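Local coordinates for protein putative HAD-hydrolase YfnB (Bacillus subtilis, PDB 3ED5) that probably acts as a hydrolase of the HAD superfamily, perhaps a 5'-nucleotidase that removes phosphate from nucleoside monophosphates, at residues L98-F109 with H130-L141. Residues are numbered along the deposited sequence; the frame is centred on the assembly and turned at random.
Sequences LEEGHQLIDGAF and HTQYKRLRDSGL. With FMT (formic acid), chain G.
E99 reaches across to H130 and T131 where the linker that leaves the helical cap of this HAD-type hydrolase runs along helix 129-138 of the Rossmann-like core. The CB of E99 rests 4.0 Å from CD of K134. CG lies against OG1 and CG2 of T131, and the extended chain carries the carboxylate onward. OE2 of E99 is gripped twice: T131 OG1 donates to its anti lone pair at 2.6 Å, while H130 ND1 comes from above the carboxylate plane at 3.2 Å. With an alanine here, both donors are likely to lose this acceptor and a gap to open beside T131, whose OG1 is also bonded to R95. The backbone O of E99 takes a bond from K134 NZ, 2.9 Å away; the same ammonium forms a salt bridge with D138 OD2. Further along, R135 NE sits almost in line with the C=O of G101, 2.8 Å from its O, which lies in the guanidinium plane, although the N-H...O angle is 149°. NH1 of R135 is salt-bridged to D15, so this side chain connects the linker with the loop that carries the presumed nucleophile D13. H102, its CG between the backbone N and carbonyl carbon (chi1 43°), lays one ring face over D138 CB, a CH-pi contact 3.5 Å from the centroid. Beyond the Schellman turn at G140, L141 CD1 packs 3.6 Å from L104 CD2.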
# COMPACT_ATOMS: atom_id res chain seq x y z
N LEU A 98 -11.73 7.96 -4.43
CA LEU A 98 -10.40 7.51 -4.05
C LEU A 98 -9.48 7.58 -5.25
O LEU A 98 -8.29 7.93 -5.11
CB LEU A 98 -10.46 6.06 -3.54
CG LEU A 98 -9.22 5.53 -2.83
CD1 LEU A 98 -9.05 6.27 -1.45
CD2 LEU A 98 -9.36 4.03 -2.60
N GLU A 99 -10.01 7.24 -6.43
CA GLU A 99 -9.19 7.19 -7.65
C GLU A 99 -8.81 8.56 -8.16
O GLU A 99 -8.03 8.68 -9.08
CB GLU A 99 -9.86 6.35 -8.76
CG GLU A 99 -9.79 4.87 -8.44
CD GLU A 99 -10.45 3.96 -9.48
OE1 GLU A 99 -11.26 4.46 -10.31
OE2 GLU A 99 -10.17 2.74 -9.42
N GLU A 100 -9.39 9.61 -7.58
CA GLU A 100 -8.98 10.97 -7.89
C GLU A 100 -7.96 11.56 -6.92
O GLU A 100 -7.57 12.71 -7.07
CB GLU A 100 -10.20 11.86 -8.01
CG GLU A 100 -11.03 11.54 -9.26
CD GLU A 100 -12.36 12.27 -9.30
OE1 GLU A 100 -13.23 12.06 -8.44
OE2 GLU A 100 -12.54 13.04 -10.25
N GLY A 101 -7.56 10.79 -5.93
CA GLY A 101 -6.58 11.23 -4.93
C GLY A 101 -5.23 10.59 -5.26
O GLY A 101 -5.08 9.38 -5.12
N HIS A 102 -4.27 11.40 -5.69
CA HIS A 102 -2.92 10.88 -6.03
C HIS A 102 -1.86 11.74 -5.36
O HIS A 102 -0.79 11.97 -5.92
CB HIS A 102 -2.69 10.82 -7.55
CG HIS A 102 -3.20 12.02 -8.28
ND1 HIS A 102 -2.43 13.14 -8.52
CD2 HIS A 102 -4.43 12.28 -8.79
CE1 HIS A 102 -3.17 14.05 -9.12
NE2 HIS A 102 -4.38 13.55 -9.31
N GLN A 103 -2.19 12.27 -4.17
CA GLN A 103 -1.25 13.00 -3.33
C GLN A 103 0.01 12.14 -3.08
O GLN A 103 -0.10 10.92 -2.93
CB GLN A 103 -1.92 13.33 -1.98
CG GLN A 103 -3.25 14.10 -2.14
CD GLN A 103 -4.49 13.20 -2.18
OE1 GLN A 103 -4.43 12.03 -2.54
NE2 GLN A 103 -5.64 13.76 -1.77
N LEU A 104 1.17 12.80 -3.05
CA LEU A 104 2.45 12.10 -2.85
C LEU A 104 2.90 12.18 -1.40
O LEU A 104 2.62 13.16 -0.70
CB LEU A 104 3.55 12.75 -3.72
CG LEU A 104 3.45 12.50 -5.23
CD1 LEU A 104 4.23 13.54 -6.04
CD2 LEU A 104 3.92 11.10 -5.57
N ILE A 105 3.58 11.14 -0.95
CA ILE A 105 4.39 11.22 0.28
C ILE A 105 5.50 12.24 0.06
O ILE A 105 6.05 12.33 -1.05
CB ILE A 105 4.96 9.84 0.64
CG1 ILE A 105 3.81 8.86 0.98
CG2 ILE A 105 5.97 9.96 1.80
CD1 ILE A 105 3.10 9.16 2.35
N ASP A 106 5.85 12.98 1.12
CA ASP A 106 6.93 13.97 1.08
C ASP A 106 8.22 13.39 0.48
O ASP A 106 8.70 12.35 0.93
CB ASP A 106 7.22 14.49 2.49
CG ASP A 106 6.16 15.47 2.98
OD1 ASP A 106 5.37 15.98 2.15
OD2 ASP A 106 6.12 15.72 4.21
N GLY A 107 8.70 14.06 -0.57
CA GLY A 107 9.95 13.65 -1.23
C GLY A 107 9.85 12.45 -2.17
O GLY A 107 10.88 12.08 -2.76
N ALA A 108 8.66 11.84 -2.31
CA ALA A 108 8.54 10.59 -3.11
C ALA A 108 8.94 10.77 -4.57
O ALA A 108 9.64 9.91 -5.13
CB ALA A 108 7.12 9.96 -2.99
N PHE A 109 8.51 11.87 -5.20
CA PHE A 109 8.81 12.01 -6.64
C PHE A 109 10.32 12.13 -6.87
O PHE A 109 10.89 11.44 -7.73
CB PHE A 109 8.06 13.19 -7.28
CG PHE A 109 8.21 13.25 -8.75
CD1 PHE A 109 7.25 12.65 -9.58
CD2 PHE A 109 9.31 13.88 -9.34
CE1 PHE A 109 7.37 12.68 -10.97
CE2 PHE A 109 9.45 13.91 -10.73
CZ PHE A 109 8.46 13.32 -11.54
N HIS A 130 -6.83 -1.18 -11.10
CA HIS A 130 -7.19 0.05 -11.79
C HIS A 130 -6.82 1.29 -10.96
O HIS A 130 -6.34 2.29 -11.51
CB HIS A 130 -8.68 0.08 -12.11
CG HIS A 130 -9.04 1.23 -12.99
ND1 HIS A 130 -9.74 2.32 -12.53
CD2 HIS A 130 -8.70 1.51 -14.27
CE1 HIS A 130 -9.87 3.20 -13.50
NE2 HIS A 130 -9.24 2.74 -14.57
N THR A 131 -7.06 1.20 -9.66
CA THR A 131 -6.85 2.31 -8.74
C THR A 131 -5.37 2.66 -8.65
O THR A 131 -4.99 3.84 -8.68
CB THR A 131 -7.39 1.97 -7.34
OG1 THR A 131 -8.79 1.75 -7.43
CG2 THR A 131 -7.11 3.15 -6.37
N GLN A 132 -4.53 1.63 -8.57
CA GLN A 132 -3.11 1.87 -8.36
C GLN A 132 -2.46 2.38 -9.64
O GLN A 132 -1.66 3.34 -9.58
CB GLN A 132 -2.43 0.57 -7.87
CG GLN A 132 -3.00 -0.02 -6.51
CD GLN A 132 -3.09 1.00 -5.37
OE1 GLN A 132 -3.84 1.99 -5.45
NE2 GLN A 132 -2.40 0.72 -4.28
N TYR A 133 -2.83 1.79 -10.77
CA TYR A 133 -2.33 2.25 -12.07
C TYR A 133 -2.70 3.73 -12.27
O TYR A 133 -1.86 4.57 -12.65
CB TYR A 133 -2.90 1.41 -13.22
CG TYR A 133 -2.04 0.19 -13.56
CD1 TYR A 133 -1.99 -0.92 -12.73
CD2 TYR A 133 -1.26 0.18 -14.72
CE1 TYR A 133 -1.20 -2.06 -13.06
CE2 TYR A 133 -0.46 -0.93 -15.06
CZ TYR A 133 -0.45 -2.05 -14.23
OH TYR A 133 0.34 -3.14 -14.57
N LYS A 134 -3.97 4.04 -12.00
CA LYS A 134 -4.44 5.41 -12.23
C LYS A 134 -3.73 6.44 -11.34
O LYS A 134 -3.25 7.47 -11.86
CB LYS A 134 -5.97 5.51 -12.07
CG LYS A 134 -6.48 6.94 -12.29
CD LYS A 134 -8.02 6.99 -12.22
CE LYS A 134 -8.57 8.31 -12.72
NZ LYS A 134 -8.07 9.46 -11.91
N ARG A 135 -3.63 6.16 -10.04
CA ARG A 135 -2.97 7.08 -9.10
C ARG A 135 -1.46 7.20 -9.37
O ARG A 135 -0.90 8.31 -9.28
CB ARG A 135 -3.27 6.67 -7.65
CG ARG A 135 -4.78 6.92 -7.32
CD ARG A 135 -5.15 6.20 -6.05
NE ARG A 135 -4.37 6.70 -4.89
CZ ARG A 135 -3.67 5.95 -4.04
NH1 ARG A 135 -3.60 4.62 -4.17
NH2 ARG A 135 -3.04 6.55 -3.03
N LEU A 136 -0.82 6.10 -9.76
CA LEU A 136 0.58 6.20 -10.15
C LEU A 136 0.75 7.03 -11.43
O LEU A 136 1.76 7.77 -11.57
CB LEU A 136 1.22 4.81 -10.36
CG LEU A 136 1.41 4.03 -9.06
CD1 LEU A 136 1.71 2.56 -9.39
CD2 LEU A 136 2.49 4.64 -8.13
N ARG A 137 -0.16 6.89 -12.38
CA ARG A 137 -0.08 7.70 -13.61
C ARG A 137 -0.29 9.18 -13.30
O ARG A 137 0.47 10.04 -13.76
CB ARG A 137 -1.07 7.24 -14.67
CG ARG A 137 -0.66 5.96 -15.37
CD ARG A 137 -1.47 5.75 -16.65
NE ARG A 137 -0.96 4.59 -17.40
CZ ARG A 137 -1.53 3.39 -17.41
NH1 ARG A 137 -0.98 2.42 -18.12
NH2 ARG A 137 -2.65 3.14 -16.73
N ASP A 138 -1.35 9.48 -12.55
CA ASP A 138 -1.72 10.86 -12.29
C ASP A 138 -0.69 11.65 -11.47
O ASP A 138 -0.58 12.86 -11.64
CB ASP A 138 -3.09 10.91 -11.55
CG ASP A 138 -4.27 10.42 -12.43
OD1 ASP A 138 -4.14 10.29 -13.66
OD2 ASP A 138 -5.39 10.22 -11.87
N SER A 139 0.05 10.96 -10.60
CA SER A 139 1.11 11.58 -9.78
C SER A 139 2.46 11.63 -10.54
O SER A 139 3.44 12.16 -10.01
CB SER A 139 1.31 10.74 -8.50
OG SER A 139 1.73 9.40 -8.82
N GLY A 140 2.49 11.05 -11.73
CA GLY A 140 3.75 10.99 -12.54
C GLY A 140 4.76 9.92 -12.14
O GLY A 140 5.87 9.91 -12.70
N LEU A 141 4.42 9.06 -11.18
CA LEU A 141 5.35 8.02 -10.71
C LEU A 141 5.42 6.83 -11.65
O LEU A 141 6.48 6.17 -11.72
CB LEU A 141 5.02 7.52 -9.31
CG LEU A 141 5.16 8.53 -8.16
CD1 LEU A 141 4.70 7.85 -6.89
CD2 LEU A 141 6.62 8.96 -8.00
C FMT G . -5.28 5.43 -16.47
O1 FMT G . -4.96 5.47 -17.67
O2 FMT G . -4.72 4.73 -15.62
O HOH W 1 -2.52 9.38 -2.83